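Suppressor protein MPT5 (Saccharomyces cerevisiae, PDB 5BZ1) binds short sequence elements in the 3'-UTRs of target mRNAs through its Pumilio repeat domain, regulating them post-transcriptionally and lowering expression of HO. Local coordinates at residues I92-Y97 with V133-D138; N137-N142 with H176-C181; D162-Q167 with F196-K201; T172-K177 with P207-D212. One frame throughout, in Å; residues are numbered along the deposited sequence. Where two conformers were deposited one is given.

How the contacts relate
The four contacts join Pumilio repeats 3 to 6. Contacts 1, 2 and 4 sit at helix ends and the turns that lead into the next helices, whereas contact 3 lies at the far ends of the repeats, about 14 Å from the RNA at its nearest atom. All are partly buried. Contacts 1 and 4 share one recipe: a serine and a leucine methyl inside, an aspartate and a water bridge, only probable in contact 4, outside. Contact 2 shares two residues with each of these, is built chiefly on an amide-imidazole stack and reaches a uracil base. Contact 3 joins aliphatic side chains with a lysine methylene set against backbone carbonyls, a second lysine lying at the exposed margin.

Contact 1: residues I92-Y97 with V133-D138. With nucleotides of chain B.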
# COMPACT_ATOMS: atom_id res chain seq x y z
N ILE A 92 -21.59 1.74 8.67
CA ILE A 92 -21.70 2.48 7.43
C ILE A 92 -20.65 2.04 6.41
O ILE A 92 -20.97 1.85 5.23
CB ILE A 92 -21.59 3.99 7.69
CG1 ILE A 92 -22.78 4.48 8.51
CG2 ILE A 92 -21.50 4.76 6.38
CD1 ILE A 92 -22.63 5.90 9.05
N SER A 93 -19.41 1.87 6.86
CA SER A 93 -18.30 1.56 5.96
C SER A 93 -18.40 0.18 5.29
O SER A 93 -17.97 0.01 4.15
CB SER A 93 -16.97 1.68 6.71
OG SER A 93 -16.83 2.98 7.27
N ILE A 94 -18.97 -0.80 5.99
CA ILE A 94 -19.13 -2.14 5.43
C ILE A 94 -20.37 -2.23 4.54
O ILE A 94 -20.59 -3.24 3.87
CB ILE A 94 -19.26 -3.21 6.53
CG1 ILE A 94 -20.53 -2.99 7.35
CG2 ILE A 94 -18.02 -3.22 7.42
CD1 ILE A 94 -20.73 -4.03 8.44
N ASN A 95 -21.18 -1.18 4.54
CA ASN A 95 -22.41 -1.16 3.75
C ASN A 95 -22.14 -0.71 2.32
O ASN A 95 -21.38 0.23 2.10
CB ASN A 95 -23.45 -0.25 4.40
CG ASN A 95 -24.83 -0.43 3.82
OD1 ASN A 95 -25.24 0.31 2.92
ND2 ASN A 95 -25.57 -1.41 4.33
N GLN A 96 -22.77 -1.38 1.36
CA GLN A 96 -22.51 -1.10 -0.06
C GLN A 96 -22.99 0.29 -0.45
O GLN A 96 -22.45 0.91 -1.37
CB GLN A 96 -23.16 -2.17 -0.95
CG GLN A 96 -24.68 -2.18 -0.93
CD GLN A 96 -25.27 -3.17 -1.92
OE1 GLN A 96 -24.88 -3.20 -3.09
NE2 GLN A 96 -26.22 -3.98 -1.46
N TYR A 97 -24.00 0.78 0.26
CA TYR A 97 -24.51 2.13 0.04
C TYR A 97 -23.85 3.10 1.02
O TYR A 97 -23.51 4.22 0.65
CB TYR A 97 -26.04 2.15 0.20
CG TYR A 97 -26.73 1.15 -0.70
CD1 TYR A 97 -26.64 1.25 -2.08
CD2 TYR A 97 -27.47 0.10 -0.17
CE1 TYR A 97 -27.26 0.34 -2.91
CE2 TYR A 97 -28.09 -0.82 -0.99
CZ TYR A 97 -27.99 -0.70 -2.36
OH TYR A 97 -28.60 -1.60 -3.18
N VAL A 133 -9.44 -3.72 11.44
CA VAL A 133 -8.80 -4.69 10.55
C VAL A 133 -9.81 -5.17 9.51
O VAL A 133 -9.51 -5.22 8.31
CB VAL A 133 -8.24 -5.89 11.33
CG1 VAL A 133 -7.81 -6.99 10.38
CG2 VAL A 133 -7.06 -5.46 12.20
N THR A 134 -11.01 -5.49 9.97
CA THR A 134 -12.11 -5.88 9.09
C THR A 134 -12.39 -4.82 8.02
O THR A 134 -12.55 -5.14 6.85
CB THR A 134 -13.38 -6.18 9.89
OG1 THR A 134 -13.19 -7.40 10.64
CG2 THR A 134 -14.58 -6.34 8.97
N LEU A 135 -12.43 -3.55 8.43
CA LEU A 135 -12.63 -2.45 7.49
C LEU A 135 -11.52 -2.38 6.44
O LEU A 135 -11.80 -2.18 5.25
CB LEU A 135 -12.70 -1.12 8.24
CG LEU A 135 -13.98 -0.88 9.05
CD1 LEU A 135 -14.01 0.52 9.62
CD2 LEU A 135 -15.20 -1.13 8.18
N ILE A 136 -10.28 -2.56 6.87
CA ILE A 136 -9.12 -2.51 5.98
C ILE A 136 -9.24 -3.56 4.87
O ILE A 136 -8.90 -3.30 3.71
CB ILE A 136 -7.80 -2.70 6.76
CG1 ILE A 136 -7.54 -1.49 7.66
CG2 ILE A 136 -6.62 -2.90 5.82
CD1 ILE A 136 -6.37 -1.66 8.61
N ASN A 137 -9.74 -4.74 5.22
CA ASN A 137 -9.87 -5.84 4.27
C ASN A 137 -11.24 -5.95 3.60
O ASN A 137 -11.40 -6.71 2.65
CB ASN A 137 -9.53 -7.17 4.95
CG ASN A 137 -8.05 -7.32 5.22
OD1 ASN A 137 -7.23 -6.61 4.65
ND2 ASN A 137 -7.69 -8.26 6.09
N ASP A 138 -12.21 -5.19 4.09
CA ASP A 138 -13.58 -5.31 3.58
C ASP A 138 -13.75 -4.71 2.18
O ASP A 138 -13.22 -3.64 1.88
CB ASP A 138 -14.58 -4.68 4.55
CG ASP A 138 -16.02 -4.88 4.11
OD1 ASP A 138 -16.58 -5.97 4.34
OD2 ASP A 138 -16.59 -3.94 3.52
P U B 9 -21.38 2.15 -9.86
OP1 U B 9 -21.33 3.64 -9.92
OP2 U B 9 -20.35 1.41 -9.10
O5' U B 9 -22.81 1.75 -9.28
C5' U B 9 -23.15 0.39 -8.99
C4' U B 9 -24.29 0.33 -8.01
O4' U B 9 -23.85 0.87 -6.74
C3' U B 9 -25.50 1.17 -8.39
O3' U B 9 -26.37 0.48 -9.26
C2' U B 9 -26.12 1.51 -7.04
O2' U B 9 -26.95 0.45 -6.57
C1' U B 9 -24.89 1.60 -6.13
N1 U B 9 -24.42 3.00 -5.91
C2 U B 9 -25.06 3.75 -4.95
O2 U B 9 -26.00 3.34 -4.29
N3 U B 9 -24.58 5.03 -4.78
C4 U B 9 -23.53 5.60 -5.47
O4 U B 9 -23.21 6.77 -5.20
C5 U B 9 -22.91 4.75 -6.44
C6 U B 9 -23.36 3.51 -6.63
O HOH W 1 -19.14 -5.79 3.87
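Residues Ser93 and Ile94 meet Leu135 and Asp138 in a small apolar and water-bridged junction between Pumilio repeats 3 and 4, where the chain after helix 89-93 passes the end of helix 129-137. Leu135 enters with CD2, which touches Ser93 CB at 3.6 Å and Ile94 CG2 at the same distance of 3.6 Å; the leucine and isoleucine side chains are set at about a right angle. Ile94 CG1 stands between its backbone N and carbonyl carbon (chi1 64°), while CG2, anti to the carbonyl carbon, meets the leucine. Ser93 OG bonds Val89 O within its own helix. Such contacts between the helices of successive repeats build the curved solenoid of a PUF domain. At the outer side a water donates to Ile94 O at 2.9 Å and to Asp138 OD1 at 2.6 Å, and so spans the two chain segments. The other carboxylate oxygen, OD2, lies 3.7 Å from Ile94 CA and also caps the next helix at Asn140 N and Gly141 N. Further along the first segment, Asn95 OD1 accepts from Tyr97 N at 3.0 Å, and the edge of the Tyr97 ring meets the RNA: CD1 is 3.1 Å from O2 of U9 of chain B.

Contact 2: residues N137-N142 with H176-C181. With nucleotides of chain B.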
# COMPACT_ATOMS: atom_id res chain seq x y z
N ASN A 137 -9.74 -4.74 5.22
CA ASN A 137 -9.87 -5.84 4.27
C ASN A 137 -11.24 -5.95 3.60
O ASN A 137 -11.40 -6.71 2.65
CB ASN A 137 -9.53 -7.17 4.95
CG ASN A 137 -8.05 -7.32 5.22
OD1 ASN A 137 -7.23 -6.61 4.65
ND2 ASN A 137 -7.69 -8.26 6.09
N ASP A 138 -12.21 -5.19 4.09
CA ASP A 138 -13.58 -5.31 3.58
C ASP A 138 -13.75 -4.71 2.18
O ASP A 138 -13.22 -3.64 1.88
CB ASP A 138 -14.58 -4.68 4.55
CG ASP A 138 -16.02 -4.88 4.11
OD1 ASP A 138 -16.58 -5.97 4.34
OD2 ASP A 138 -16.59 -3.94 3.52
N LEU A 139 -14.52 -5.42 1.36
CA LEU A 139 -14.83 -5.02 -0.01
C LEU A 139 -15.31 -3.57 -0.11
O LEU A 139 -14.93 -2.84 -1.02
CB LEU A 139 -15.90 -5.97 -0.57
CG LEU A 139 -16.54 -5.65 -1.92
CD1 LEU A 139 -15.49 -5.67 -3.02
CD2 LEU A 139 -17.66 -6.64 -2.22
N ASN A 140 -16.14 -3.16 0.85
CA ASN A 140 -16.67 -1.80 0.87
C ASN A 140 -15.88 -0.87 1.78
O ASN A 140 -15.61 0.28 1.43
CB ASN A 140 -18.14 -1.82 1.29
CG ASN A 140 -19.03 -2.52 0.29
OD1 ASN A 140 -18.99 -2.22 -0.90
ND2 ASN A 140 -19.81 -3.49 0.76
N GLY A 141 -15.51 -1.38 2.95
CA GLY A 141 -14.83 -0.59 3.96
C GLY A 141 -13.45 -0.07 3.58
O GLY A 141 -13.06 1.01 4.02
N ASN A 142 -12.72 -0.83 2.77
CA ASN A 142 -11.35 -0.44 2.44
C ASN A 142 -11.30 0.88 1.67
O ASN A 142 -10.29 1.59 1.71
CB ASN A 142 -10.61 -1.56 1.68
CG ASN A 142 -10.93 -1.56 0.19
OD1 ASN A 142 -10.21 -0.96 -0.61
ND2 ASN A 142 -12.00 -2.26 -0.20
N HIS A 176 -3.71 -10.04 2.52
CA HIS A 176 -5.05 -9.91 1.97
C HIS A 176 -5.04 -9.07 0.69
O HIS A 176 -4.31 -8.08 0.59
CB HIS A 176 -6.00 -9.30 3.01
CG HIS A 176 -7.44 -9.35 2.63
ND1 HIS A 176 -8.01 -8.45 1.75
CD2 HIS A 176 -8.44 -10.18 3.01
CE1 HIS A 176 -9.29 -8.74 1.60
NE2 HIS A 176 -9.58 -9.78 2.36
N LYS A 177 -5.86 -9.48 -0.27
CA LYS A 177 -5.98 -8.84 -1.58
C LYS A 177 -6.20 -7.32 -1.49
O LYS A 177 -5.57 -6.55 -2.21
CB LYS A 177 -7.15 -9.47 -2.32
CG LYS A 177 -7.31 -9.06 -3.77
CD LYS A 177 -8.76 -9.24 -4.21
CE LYS A 177 -9.43 -10.43 -3.53
NZ LYS A 177 -10.91 -10.43 -3.68
N HIS A 178 -7.10 -6.90 -0.61
CA HIS A 178 -7.42 -5.49 -0.44
C HIS A 178 -6.50 -4.83 0.58
O HIS A 178 -6.02 -3.71 0.37
CB HIS A 178 -8.88 -5.31 -0.02
CG HIS A 178 -9.86 -5.86 -1.00
ND1 HIS A 178 -11.10 -6.36 -0.62
CD2 HIS A 178 -9.81 -5.99 -2.34
CE1 HIS A 178 -11.75 -6.78 -1.69
NE2 HIS A 178 -10.99 -6.57 -2.75
N GLY A 179 -6.25 -5.51 1.69
CA GLY A 179 -5.40 -4.98 2.75
C GLY A 179 -4.01 -4.59 2.29
O GLY A 179 -3.47 -3.59 2.76
N CYS A 180 -3.43 -5.38 1.39
CA CYS A 180 -2.10 -5.11 0.85
C CYS A 180 -2.06 -3.76 0.12
O CYS A 180 -1.09 -3.02 0.21
CB CYS A 180 -1.70 -6.23 -0.10
SG CYS A 180 -0.07 -6.04 -0.86
N CYS A 181 -3.14 -3.47 -0.61
CA CYS A 181 -3.23 -2.21 -1.35
C CYS A 181 -3.42 -1.02 -0.41
O CYS A 181 -2.79 0.02 -0.58
CB CYS A 181 -4.38 -2.27 -2.35
SG CYS A 181 -4.13 -3.48 -3.68
P U B 6 -10.18 -4.38 -10.27
OP1 U B 6 -10.07 -5.65 -11.03
OP2 U B 6 -10.47 -3.11 -11.00
O5' U B 6 -11.28 -4.54 -9.13
C5' U B 6 -11.40 -5.75 -8.39
C4' U B 6 -12.27 -5.57 -7.17
O4' U B 6 -11.45 -5.21 -6.03
C3' U B 6 -13.35 -4.49 -7.28
O3' U B 6 -14.52 -4.91 -6.58
C2' U B 6 -12.72 -3.31 -6.55
O2' U B 6 -13.64 -2.37 -6.03
C1' U B 6 -11.94 -4.01 -5.45
N1 U B 6 -10.82 -3.24 -4.90
C2 U B 6 -10.97 -2.73 -3.63
O2 U B 6 -11.98 -2.90 -2.97
N3 U B 6 -9.90 -2.00 -3.14
C4 U B 6 -8.71 -1.75 -3.80
O4 U B 6 -7.83 -1.09 -3.24
C5 U B 6 -8.63 -2.33 -5.12
C6 U B 6 -9.66 -3.03 -5.62
P U B 5 -5.40 -8.55 -10.24
OP1 U B 5 -6.64 -9.23 -10.67
OP2 U B 5 -4.39 -8.16 -11.26
O5' U B 5 -5.80 -7.23 -9.44
C5' U B 5 -6.93 -7.22 -8.57
C4' U B 5 -7.47 -5.83 -8.37
O4' U B 5 -6.53 -5.05 -7.58
C3' U B 5 -7.70 -5.03 -9.66
O3' U B 5 -8.81 -4.16 -9.46
C2' U B 5 -6.43 -4.19 -9.75
O2' U B 5 -6.54 -3.03 -10.54
C1' U B 5 -6.20 -3.86 -8.28
N1 U B 5 -4.82 -3.47 -7.95
C2 U B 5 -4.65 -2.36 -7.14
O2 U B 5 -5.60 -1.73 -6.69
N3 U B 5 -3.35 -2.02 -6.86
C4 U B 5 -2.22 -2.66 -7.32
O4 U B 5 -1.10 -2.24 -6.99
C5 U B 5 -2.47 -3.80 -8.16
C6 U B 5 -3.73 -4.16 -8.44
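The RNA-reading surface of Pumilio repeats 4 and 5 includes this contact, in which Asn137 lies flat on His176 and its carbonyl reaches His178. The amide and imidazole planes are 10° apart; Asn137 CB sits over the ring centre in a CH-pi contact, 3.6 Å from the centroid, and Asn137 CG is 3.3 Å from His176 CG. His176 ND1, at the ring's rim, accepts from His178 N at 3.0 Å, capping the following turn. Asn137 O lies at the edge of the His178 ring, where ND1 makes a weak 3.3 Å bond to it. One face of that ring carries Asn142 ND2 and the uracil of U6 of chain B. Asn142 OD1 takes an almost straight bond from U6 N3 (2.8 Å, 178°), and its ND2 donates to U6 O2 at 2.8 Å. The same ND2 donates to Asp138 O at 2.8 Å, which helps fix the amide's rotation. An asparagine with a glutamine four residues on, here Gln146, is the PUF signature for uracil. Asn137 ND2 bonds Thr172 O of helix 169-174, Asn140 O accepts from Thr99 of helix 98-107, and Cys180 packs on helix 215-223.

Contact 3: residues D162-Q167 with F196-K201; sequences DAIVEQ and FKISVK
Ile164 and Val165, at the end of helix 158-165, face Lys197, Ile198 and Lys201 along one side of helix 192-204. The two isoleucines cross obliquely and meet methyl to methyl, CG2 of Ile164 lying 4.2 Å from CG2 of Ile198. Val165 presents CG1, anti to its carbonyl carbon, to the backbone of the other helix: this methyl is 3.8 Å from Lys197 O and a looser 4.5 Å from Ile198 CG1. Lys201 points toward the end of helix 158-165, its chain bent at chi2 (59°), where CD turns off. CE then lies beside two carbonyls, 3.2 Å from Gln167 O and 3.3 Å from Val165 O. The contacts are to the methylene, while NZ makes a weak bond to Gln204 OE1; the adjacent ammonium probably polarises CE, which would suit it to lie beside those oxygens. At the solvent margin, Asp162 OD1 and Lys197 NZ stand 5.4 Å apart without touching, and a water lies between them, accepting from NZ. This is interhelical packing of the PUF solenoid away from the RNA. Ile164 also packs on Leu183 and Leu186 of helix 179-189 and on Ile170 and Ile173 of helix 169-174, while Ile198 joins it on Leu186 and reaches back to Ile161.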
# COMPACT_ATOMS: atom_id res chain seq x y z
N ASP A 162 -2.61 1.72 15.02
CA ASP A 162 -2.87 0.87 16.19
C ASP A 162 -3.38 -0.52 15.81
O ASP A 162 -2.95 -1.52 16.37
CB ASP A 162 -3.87 1.54 17.14
CG ASP A 162 -3.28 2.74 17.87
OD1 ASP A 162 -2.06 2.97 17.77
OD2 ASP A 162 -4.05 3.45 18.55
N ALA A 163 -4.30 -0.56 14.85
CA ALA A 163 -4.87 -1.82 14.39
C ALA A 163 -3.83 -2.70 13.71
O ALA A 163 -3.80 -3.92 13.91
CB ALA A 163 -6.02 -1.56 13.45
N ILE A 164 -2.98 -2.08 12.90
CA ILE A 164 -1.97 -2.79 12.13
C ILE A 164 -0.91 -3.45 13.01
O ILE A 164 -0.55 -4.61 12.80
CB ILE A 164 -1.28 -1.85 11.12
CG1 ILE A 164 -2.27 -1.44 10.03
CG2 ILE A 164 -0.07 -2.51 10.48
CD1 ILE A 164 -1.74 -0.38 9.11
N VAL A 165 -0.40 -2.71 13.99
CA VAL A 165 0.71 -3.19 14.81
C VAL A 165 0.27 -4.10 15.96
O VAL A 165 1.11 -4.67 16.66
CB VAL A 165 1.57 -2.04 15.38
CG1 VAL A 165 2.01 -1.11 14.26
CG2 VAL A 165 0.80 -1.27 16.45
N GLU A 166 -1.04 -4.24 16.16
CA GLU A 166 -1.56 -5.09 17.23
C GLU A 166 -1.29 -6.56 16.93
O GLU A 166 -1.77 -7.10 15.93
CB GLU A 166 -3.06 -4.85 17.42
CG GLU A 166 -3.69 -5.68 18.54
CD GLU A 166 -3.33 -5.18 19.93
OE1 GLU A 166 -2.76 -4.07 20.04
OE2 GLU A 166 -3.63 -5.89 20.91
N GLN A 167 -0.50 -7.20 17.80
CA GLN A 167 -0.19 -8.63 17.69
C GLN A 167 0.32 -9.03 16.30
O GLN A 167 1.39 -8.58 15.88
CB GLN A 167 -1.39 -9.48 18.11
CG GLN A 167 -1.63 -9.48 19.62
CD GLN A 167 -3.06 -9.84 20.01
OE1 GLN A 167 -3.55 -10.91 19.68
NE2 GLN A 167 -3.72 -8.93 20.71
N PHE A 196 8.16 3.33 10.67
CA PHE A 196 9.02 2.54 11.56
C PHE A 196 8.23 1.52 12.37
O PHE A 196 8.59 0.35 12.41
CB PHE A 196 9.77 3.46 12.52
CG PHE A 196 10.95 4.16 11.91
CD1 PHE A 196 11.43 3.78 10.66
CD2 PHE A 196 11.59 5.19 12.58
CE1 PHE A 196 12.51 4.42 10.09
CE2 PHE A 196 12.68 5.83 12.02
CZ PHE A 196 13.14 5.44 10.77
N LYS A 197 7.16 1.98 13.02
CA LYS A 197 6.33 1.11 13.86
C LYS A 197 5.77 -0.06 13.07
O LYS A 197 5.70 -1.19 13.56
CB LYS A 197 5.21 1.91 14.53
CG LYS A 197 5.67 2.73 15.73
CD LYS A 197 4.70 3.86 16.06
CE LYS A 197 3.31 3.35 16.39
NZ LYS A 197 3.28 2.54 17.64
N ILE A 198 5.37 0.20 11.83
CA ILE A 198 4.82 -0.83 10.95
C ILE A 198 5.92 -1.77 10.47
O ILE A 198 5.72 -2.99 10.39
CB ILE A 198 4.08 -0.20 9.76
CG1 ILE A 198 2.93 0.68 10.26
CG2 ILE A 198 3.56 -1.27 8.81
CD1 ILE A 198 2.14 1.37 9.15
N SER A 199 7.08 -1.21 10.15
CA SER A 199 8.22 -1.99 9.68
C SER A 199 8.73 -2.98 10.73
O SER A 199 9.14 -4.09 10.39
CB SER A 199 9.35 -1.07 9.23
OG SER A 199 10.56 -1.78 9.08
N VAL A 200 8.73 -2.56 11.99
CA VAL A 200 9.09 -3.45 13.09
C VAL A 200 8.23 -4.70 13.06
O VAL A 200 8.73 -5.82 13.17
CB VAL A 200 8.95 -2.74 14.46
CG1 VAL A 200 9.01 -3.75 15.59
CG2 VAL A 200 10.04 -1.69 14.63
N LYS A 201 6.93 -4.52 12.87
CA LYS A 201 6.00 -5.64 12.80
C LYS A 201 6.19 -6.47 11.52
O LYS A 201 6.10 -7.70 11.55
CB LYS A 201 4.56 -5.14 12.93
CG LYS A 201 3.77 -5.83 14.03
CD LYS A 201 4.42 -5.66 15.40
CE LYS A 201 3.75 -6.56 16.44
NZ LYS A 201 4.33 -6.36 17.80
O HOH W 2 0.28 2.30 17.78

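Contact 4: residues T172-K177 with P207-D212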
# COMPACT_ATOMS: atom_id res chain seq x y z
N THR A 172 -2.55 -10.53 8.76
CA THR A 172 -3.95 -10.48 8.34
C THR A 172 -4.18 -9.44 7.23
O THR A 172 -4.94 -9.67 6.29
CB THR A 172 -4.88 -10.15 9.53
OG1 THR A 172 -4.56 -11.00 10.63
CG2 THR A 172 -6.35 -10.33 9.14
N ILE A 173 -3.48 -8.32 7.35
CA ILE A 173 -3.60 -7.22 6.39
C ILE A 173 -2.73 -7.40 5.14
O ILE A 173 -3.22 -7.27 4.02
CB ILE A 173 -3.28 -5.88 7.09
CG1 ILE A 173 -4.42 -5.51 8.05
CG2 ILE A 173 -3.07 -4.77 6.06
CD1 ILE A 173 -4.03 -4.52 9.12
N SER A 174 -1.44 -7.68 5.33
CA SER A 174 -0.49 -7.74 4.21
C SER A 174 -0.75 -8.91 3.25
O SER A 174 -0.40 -8.84 2.08
CB SER A 174 0.95 -7.83 4.73
OG SER A 174 1.29 -6.71 5.52
N THR A 175 -1.35 -9.98 3.77
CA THR A 175 -1.61 -11.17 2.96
C THR A 175 -3.03 -11.18 2.40
O THR A 175 -3.50 -12.19 1.88
CB THR A 175 -1.38 -12.46 3.76
OG1 THR A 175 -2.37 -12.57 4.80
CG2 THR A 175 0.01 -12.47 4.38
N HIS A 176 -3.71 -10.04 2.52
CA HIS A 176 -5.05 -9.91 1.97
C HIS A 176 -5.04 -9.07 0.69
O HIS A 176 -4.31 -8.08 0.59
CB HIS A 176 -6.00 -9.30 3.01
CG HIS A 176 -7.44 -9.35 2.63
ND1 HIS A 176 -8.01 -8.45 1.75
CD2 HIS A 176 -8.44 -10.18 3.01
CE1 HIS A 176 -9.29 -8.74 1.60
NE2 HIS A 176 -9.58 -9.78 2.36
N LYS A 177 -5.86 -9.48 -0.27
CA LYS A 177 -5.98 -8.84 -1.58
C LYS A 177 -6.20 -7.32 -1.49
O LYS A 177 -5.57 -6.55 -2.21
CB LYS A 177 -7.15 -9.47 -2.32
CG LYS A 177 -7.31 -9.06 -3.77
CD LYS A 177 -8.76 -9.24 -4.21
CE LYS A 177 -9.43 -10.43 -3.53
NZ LYS A 177 -10.91 -10.43 -3.68
N PRO A 207 8.74 -14.18 7.82
CA PRO A 207 8.54 -15.49 7.16
C PRO A 207 7.11 -15.70 6.64
O PRO A 207 6.94 -16.45 5.68
CB PRO A 207 8.83 -16.49 8.28
CG PRO A 207 9.74 -15.76 9.21
CD PRO A 207 9.24 -14.35 9.20
N GLY A 208 6.12 -15.05 7.24
CA GLY A 208 4.75 -15.20 6.79
C GLY A 208 4.37 -14.21 5.70
O GLY A 208 3.23 -14.20 5.23
N LEU A 209 5.33 -13.38 5.31
CA LEU A 209 5.08 -12.31 4.35
C LEU A 209 5.89 -12.47 3.06
O LEU A 209 5.39 -12.21 1.96
CB LEU A 209 5.41 -10.95 4.97
CG LEU A 209 4.58 -10.50 6.18
CD1 LEU A 209 5.04 -9.13 6.66
CD2 LEU A 209 3.11 -10.48 5.83
N ILE A 210 7.14 -12.90 3.20
CA ILE A 210 8.10 -12.83 2.10
C ILE A 210 7.74 -13.67 0.86
O ILE A 210 8.01 -13.25 -0.27
CB ILE A 210 9.54 -13.12 2.57
CG1 ILE A 210 10.52 -12.83 1.43
CG2 ILE A 210 9.67 -14.56 3.05
CD1 ILE A 210 11.86 -12.42 1.89
N ASN A 211 7.13 -14.83 1.07
CA ASN A 211 6.67 -15.63 -0.05
C ASN A 211 5.14 -15.70 -0.14
O ASN A 211 4.58 -16.61 -0.75
CB ASN A 211 7.25 -17.05 -0.03
CG ASN A 211 7.05 -17.79 -1.34
OD1 ASN A 211 7.31 -17.24 -2.42
ND2 ASN A 211 6.56 -19.02 -1.26
N ASP A 212 4.46 -14.73 0.46
CA ASP A 212 3.01 -14.67 0.31
C ASP A 212 2.67 -13.98 -1.01
O ASP A 212 3.41 -13.13 -1.48
CB ASP A 212 2.36 -13.95 1.48
CG ASP A 212 0.86 -13.80 1.31
OD1 ASP A 212 0.12 -14.77 1.59
OD2 ASP A 212 0.42 -12.72 0.86
O HOH W 3 -2.36 -14.68 0.95
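Ser174 and Thr175, at the end of helix 169-174, pack against Leu209 and Asp212 in the loop leading to helix 215-223. Thr175 has the largest share of the contact, and its rotamer divides its two branches. OG1 lies close to both the backbone N and the carbonyl carbon (chi1 67°) and bonds Ile171 O in the helix just before it. CG2, anti to the carbonyl carbon, is thereby left to face the loop: it lies 3.5 Å from Asp212 CG, 4.0 Å from Leu209 CD2 and 3.8 Å from Gly208 O. The threonine and aspartate side chains cross at about a right angle. Asp212 extends with CG anti to its backbone N (chi1 177°), which carries the carboxylate across to Thr175; OD2 comes within 3.3 Å of Thr175 CA. This oxygen is also the N-terminal cap of the coming turn, accepting from Phe214 N and Gly215 N, so one carboxylate both borders the neighbouring repeat of the PUF solenoid and caps the turn into helix 215-223. A water 2.6 Å from Asp212 OD1 also lies near Thr175 O and probably links repeats 5 and 6. Deeper in, Leu209 CD2 lies 3.6 Å from Ser174 CB. The serine hydroxyl is engaged with Ile170 O. Leu209 to Asp212 form a type I beta turn, closed by Asp212 N to Leu209 O at 3.1 Å, and within it Ile210 packs on helices 229-240 and 253-273.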